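Local coordinates for aclacinomycin-N/aclacinomycin-A oxidase (Streptomyces galilaeus, PDB 2IPI), which catalyses the last two steps of aclacinomycin biosynthesis, oxidising the terminal sugar of the antibiotic with molecular oxygen and a bicovalently bound FAD, at residues A[372-384]-A[439-451]. Numbering follows the deposited sequence.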
loop_
_atom_site.group_PDB
_atom_site.type_symbol
_atom_site.label_atom_id
_atom_site.label_comp_id
_atom_site.label_asym_id
_atom_site.label_seq_id
_atom_site.Cartn_x
_atom_site.Cartn_y
_atom_site.Cartn_z
ATOM N N TRP A 372 -2.584 15.737 14.184
ATOM C CA TRP A 372 -3.208 15.185 15.381
ATOM C C TRP A 372 -3.632 16.309 16.331
ATOM O O TRP A 372 -3.127 17.432 16.208
ATOM C CB TRP A 372 -2.241 14.278 16.116
ATOM C CG TRP A 372 -1.686 13.081 15.428
ATOM C CD1 TRP A 372 -0.381 12.847 15.084
ATOM C CD2 TRP A 372 -2.413 11.927 14.995
ATOM N NE1 TRP A 372 -0.268 11.622 14.465
ATOM C CE2 TRP A 372 -1.497 11.041 14.398
ATOM C CE3 TRP A 372 -3.771 11.586 15.064
ATOM C CZ2 TRP A 372 -1.886 9.810 13.865
ATOM C CZ3 TRP A 372 -4.143 10.367 14.535
ATOM C CH2 TRP A 372 -3.219 9.502 13.951
ATOM N N THR A 373 -4.525 16.032 17.278
ATOM C CA THR A 373 -4.877 17.029 18.278
ATOM C C THR A 373 -3.889 17.001 19.444
ATOM O O THR A 373 -3.055 16.101 19.501
ATOM C CB THR A 373 -6.307 16.808 18.809
ATOM O OG1 THR A 373 -6.535 17.717 19.891
ATOM C CG2 THR A 373 -6.537 15.432 19.403
ATOM N N ALA A 374 -4.033 17.944 20.374
ATOM C CA ALA A 374 -3.315 17.885 21.643
ATOM C C ALA A 374 -3.526 16.533 22.324
ATOM O O ALA A 374 -2.599 15.893 22.806
ATOM C CB ALA A 374 -3.747 19.002 22.589
ATOM N N ALA A 375 -4.782 16.103 22.358
ATOM C CA ALA A 375 -5.166 14.877 23.056
ATOM C C ALA A 375 -4.668 13.629 22.341
ATOM O O ALA A 375 -4.185 12.692 22.976
ATOM C CB ALA A 375 -6.677 14.833 23.212
ATOM N N GLN A 376 -4.783 13.610 21.011
ATOM C CA GLN A 376 -4.316 12.443 20.258
ATOM C C GLN A 376 -2.812 12.268 20.431
ATOM O O GLN A 376 -2.316 11.169 20.672
ATOM C CB GLN A 376 -4.706 12.568 18.785
ATOM C CG GLN A 376 -6.181 12.283 18.512
ATOM C CD GLN A 376 -6.641 12.762 17.148
ATOM O OE1 GLN A 376 -7.306 11.999 16.431
ATOM N NE2 GLN A 376 -6.309 13.992 16.785
ATOM N N ALA A 377 -2.052 13.354 20.336
ATOM C CA ALA A 377 -0.612 13.296 20.567
ATOM C C ALA A 377 -0.300 12.645 21.915
ATOM O O ALA A 377 0.680 11.911 22.041
ATOM C CB ALA A 377 -0.020 14.691 20.504
ATOM N N ALA A 378 -1.172 12.933 22.879
ATOM C CA ALA A 378 -0.977 12.469 24.249
ATOM C C ALA A 378 -1.336 10.996 24.401
ATOM O O ALA A 378 -0.701 10.307 25.206
ATOM C CB ALA A 378 -1.786 13.321 25.211
ATOM N N THR A 379 -2.337 10.546 23.657
ATOM C CA THR A 379 -2.739 9.148 23.543
ATOM C C THR A 379 -1.558 8.338 23.017
ATOM O O THR A 379 -1.208 7.275 23.530
ATOM C CB THR A 379 -3.943 8.972 22.599
ATOM O OG1 THR A 379 -5.125 9.526 23.199
ATOM C CG2 THR A 379 -4.238 7.505 22.344
ATOM N N LEU A 380 -0.946 8.902 21.980
ATOM C CA LEU A 380 0.243 8.383 21.336
ATOM C C LEU A 380 1.359 8.189 22.356
ATOM O O LEU A 380 1.849 7.077 22.558
ATOM C CB LEU A 380 0.706 9.339 20.230
ATOM C CG LEU A 380 0.726 8.812 18.795
ATOM C CD1 LEU A 380 -0.057 7.522 18.657
ATOM C CD2 LEU A 380 0.183 9.856 17.833
ATOM N N TYR A 381 1.768 9.267 23.019
ATOM C CA TYR A 381 2.870 9.152 23.972
ATOM C C TYR A 381 2.585 8.111 25.048
ATOM O O TYR A 381 3.434 7.253 25.316
ATOM C CB TYR A 381 3.192 10.508 24.614
ATOM C CG TYR A 381 4.395 10.451 25.535
ATOM C CD1 TYR A 381 5.669 10.633 25.006
ATOM C CD2 TYR A 381 4.291 10.223 26.896
ATOM C CE1 TYR A 381 6.783 10.584 25.818
ATOM C CE2 TYR A 381 5.402 10.178 27.719
ATOM C CZ TYR A 381 6.652 10.362 27.169
ATOM O OH TYR A 381 7.778 10.320 27.958
ATOM N N ARG A 382 1.431 8.153 25.711
ATOM C CA ARG A 382 1.213 7.221 26.824
ATOM C C ARG A 382 1.283 5.769 26.382
ATOM O O ARG A 382 1.863 4.892 27.035
ATOM C CB ARG A 382 -0.137 7.474 27.486
ATOM C CG ARG A 382 -0.263 6.943 28.910
ATOM C CD ARG A 382 -1.719 7.104 29.360
ATOM N NE ARG A 382 -2.335 8.298 28.765
ATOM C CZ ARG A 382 -3.424 8.298 28.016
ATOM N NH1 ARG A 382 -4.036 7.159 27.749
ATOM N NH2 ARG A 382 -3.946 9.395 27.495
ATOM N N HIS A 383 0.646 5.474 25.249
ATOM C CA HIS A 383 0.655 4.079 24.789
ATOM C C HIS A 383 2.008 3.681 24.243
ATOM O O HIS A 383 2.392 2.505 24.239
ATOM C CB HIS A 383 -0.416 3.887 23.724
ATOM C CG HIS A 383 -1.686 3.328 24.300
ATOM N ND1 HIS A 383 -2.733 4.120 24.712
ATOM C CD2 HIS A 383 -2.055 2.054 24.538
ATOM C CE1 HIS A 383 -3.697 3.351 25.174
ATOM N NE2 HIS A 383 -3.321 2.090 25.081
ATOM N N LEU A 384 2.770 4.675 23.760
ATOM C CA LEU A 384 4.075 4.237 23.237
ATOM C C LEU A 384 5.045 4.141 24.408
ATOM O O LEU A 384 5.849 3.222 24.464
ATOM C CB LEU A 384 4.543 5.156 22.116
ATOM C CG LEU A 384 3.861 4.957 20.751
ATOM C CD1 LEU A 384 4.119 6.123 19.805
ATOM C CD2 LEU A 384 4.298 3.647 20.117
ATOM N N ALA A 439 -4.808 -6.985 21.539
ATOM C CA ALA A 439 -5.377 -5.995 22.454
ATOM C C ALA A 439 -4.697 -4.639 22.312
ATOM O O ALA A 439 -5.327 -3.584 22.214
ATOM C CB ALA A 439 -5.267 -6.494 23.891
ATOM N N TRP A 440 -3.375 -4.659 22.297
ATOM C CA TRP A 440 -2.551 -3.474 22.162
ATOM C C TRP A 440 -2.916 -2.629 20.953
ATOM O O TRP A 440 -3.205 -1.441 21.071
ATOM C CB TRP A 440 -1.077 -3.921 22.082
ATOM C CG TRP A 440 -0.231 -3.014 21.241
ATOM C CD1 TRP A 440 0.164 -3.182 19.943
ATOM C CD2 TRP A 440 0.327 -1.771 21.676
ATOM N NE1 TRP A 440 0.931 -2.117 19.554
ATOM C CE2 TRP A 440 1.049 -1.238 20.592
ATOM C CE3 TRP A 440 0.278 -1.065 22.881
ATOM C CZ2 TRP A 440 1.725 -0.023 20.671
ATOM C CZ3 TRP A 440 0.948 0.140 22.952
ATOM C CH2 TRP A 440 1.660 0.651 21.859
ATOM N N ILE A 441 -2.880 -3.234 19.755
ATOM C CA ILE A 441 -3.077 -2.424 18.555
ATOM C C ILE A 441 -4.484 -1.844 18.483
ATOM O O ILE A 441 -4.712 -0.748 17.971
ATOM C CB ILE A 441 -2.819 -3.206 17.247
ATOM C CG1 ILE A 441 -3.196 -4.681 17.274
ATOM C CG2 ILE A 441 -1.366 -3.045 16.829
ATOM C CD1 ILE A 441 -4.677 -4.956 17.130
ATOM N N ARG A 442 -5.453 -2.610 19.004
ATOM C CA ARG A 442 -6.814 -2.089 18.884
ATOM C C ARG A 442 -7.023 -0.910 19.823
ATOM O O ARG A 442 -7.660 0.071 19.448
ATOM C CB ARG A 442 -7.829 -3.194 19.172
ATOM C CG ARG A 442 -7.930 -4.227 18.068
ATOM C CD ARG A 442 -8.309 -5.580 18.673
ATOM N NE ARG A 442 -8.802 -6.464 17.622
ATOM C CZ ARG A 442 -8.977 -7.764 17.669
ATOM N NH1 ARG A 442 -8.696 -8.442 18.766
ATOM N NH2 ARG A 442 -9.444 -8.393 16.594
ATOM N N GLU A 443 -6.492 -1.030 21.029
ATOM C CA GLU A 443 -6.564 0.026 22.027
ATOM C C GLU A 443 -5.968 1.347 21.574
ATOM O O GLU A 443 -6.606 2.384 21.756
ATOM C CB GLU A 443 -5.838 -0.438 23.298
ATOM C CG GLU A 443 -6.700 -1.239 24.261
ATOM C CD GLU A 443 -5.898 -2.305 24.985
ATOM O OE1 GLU A 443 -6.509 -3.237 25.567
ATOM O OE2 GLU A 443 -4.650 -2.222 24.969
ATOM N N ILE A 444 -4.760 1.396 20.992
ATOM C CA ILE A 444 -4.232 2.686 20.568
ATOM C C ILE A 444 -5.094 3.369 19.503
ATOM O O ILE A 444 -5.306 4.586 19.516
ATOM C CB ILE A 444 -2.812 2.618 19.948
ATOM C CG1 ILE A 444 -2.142 1.264 20.035
ATOM C CG2 ILE A 444 -1.956 3.743 20.528
ATOM C CD1 ILE A 444 -0.934 1.103 19.133
ATOM N N TYR A 445 -5.565 2.546 18.570
ATOM C CA TYR A 445 -6.359 3.041 17.456
ATOM C C TYR A 445 -7.688 3.653 17.894
ATOM O O TYR A 445 -7.984 4.797 17.542
ATOM C CB TYR A 445 -6.631 1.896 16.479
ATOM C CG TYR A 445 -7.030 2.342 15.091
ATOM C CD1 TYR A 445 -8.341 2.263 14.658
ATOM C CD2 TYR A 445 -6.074 2.828 14.207
ATOM C CE1 TYR A 445 -8.706 2.671 13.382
ATOM C CE2 TYR A 445 -6.428 3.234 12.936
ATOM C CZ TYR A 445 -7.740 3.154 12.529
ATOM O OH TYR A 445 -8.081 3.556 11.260
ATOM N N ARG A 446 -8.484 2.890 18.639
ATOM C CA ARG A 446 -9.787 3.357 19.097
ATOM C C ARG A 446 -9.654 4.621 19.940
ATOM O O ARG A 446 -10.471 5.539 19.931
ATOM C CB ARG A 446 -10.496 2.263 19.898
ATOM N N GLU A 447 -8.574 4.659 20.716
ATOM C CA GLU A 447 -8.366 5.802 21.610
ATOM C C GLU A 447 -7.973 7.044 20.840
ATOM O O GLU A 447 -8.465 8.140 21.155
ATOM C CB GLU A 447 -7.310 5.407 22.637
ATOM C CG GLU A 447 -7.466 6.058 24.001
ATOM C CD GLU A 447 -6.209 5.804 24.823
ATOM O OE1 GLU A 447 -6.131 4.711 25.426
ATOM O OE2 GLU A 447 -5.335 6.696 24.818
ATOM N N ILE A 448 -7.097 6.983 19.822
ATOM C CA ILE A 448 -6.916 8.277 19.158
ATOM C C ILE A 448 -8.079 8.577 18.216
ATOM O O ILE A 448 -8.206 9.714 17.747
ATOM C CB ILE A 448 -5.594 8.451 18.397
ATOM C CG1 ILE A 448 -5.791 8.509 16.874
ATOM C CG2 ILE A 448 -4.548 7.423 18.795
ATOM C CD1 ILE A 448 -4.946 7.486 16.178
ATOM N N PHE A 449 -8.955 7.626 17.887
ATOM C CA PHE A 449 -10.053 8.008 16.987
ATOM C C PHE A 449 -11.394 7.946 17.726
ATOM O O PHE A 449 -12.462 7.957 17.118
ATOM C CB PHE A 449 -10.082 7.133 15.736
ATOM C CG PHE A 449 -8.932 7.502 14.799
ATOM C CD1 PHE A 449 -8.850 8.783 14.288
ATOM C CD2 PHE A 449 -7.971 6.562 14.466
ATOM C CE1 PHE A 449 -7.820 9.151 13.432
ATOM C CE2 PHE A 449 -6.934 6.910 13.611
ATOM C CZ PHE A 449 -6.874 8.197 13.115
ATOM N N ALA A 450 -11.236 7.893 19.038
ATOM C CA ALA A 450 -12.283 7.776 20.032
ATOM C C ALA A 450 -13.379 8.815 19.874
ATOM O O ALA A 450 -14.543 8.508 20.155
ATOM C CB ALA A 450 -11.671 7.873 21.429
ATOM N N THR A 451 -13.075 10.044 19.452
ATOM C CA THR A 451 -14.164 11.015 19.379
ATOM C C THR A 451 -15.125 10.731 18.237
ATOM O O THR A 451 -16.168 11.359 18.066
ATOM C CB THR A 451 -13.627 12.453 19.230
ATOM O OG1 THR A 451 -14.708 13.331 19.559
ATOM C CG2 THR A 451 -13.197 12.734 17.808
HETATM O O HOH W 1 -6.980 10.376 21.919
#
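H383 projects from helix 374-384 as a knob into the hole formed by W440, E443, I444 and E447 of the nearly antiparallel helix 439-448, the two axes lying 9.5 Å apart at 165°. Its CB rests on I444 CG2 (3.6 Å), and the imidazole meets the six-membered ring of W440 obliquely, their planes inclined at 54°. The rim of that indole also meets the backbone, W440 CZ3 lying 3.1 Å from H383 O. One turn back, T379 keeps OG1 beside its backbone N (chi1 -70°), which leaves the methyl CG2 to lie on I448 CG2 at 3.6 Å. Beside this apolar contact E447, its chain extended beyond CG, brings OE2 to 3.2 Å from R382 NH1 in a salt bridge with a weak hydrogen bond, though the place of OE2 is less certain. At the other end, I448 pushes CG1 and CD1 against the indole of W372, CZ3 to CG1 being 3.4 Å, while CG1 also covers the centre of one face of the F449 ring. F449 CZ reaches the indole edge. The pair lies over the seven-stranded antiparallel sheet: W440, I448 and W372 touch strand 420-428, which carries T427, a binder of aclacinomycin Y; F449 touches strand 360-368, and helix 262-278 flanks W372 and A377.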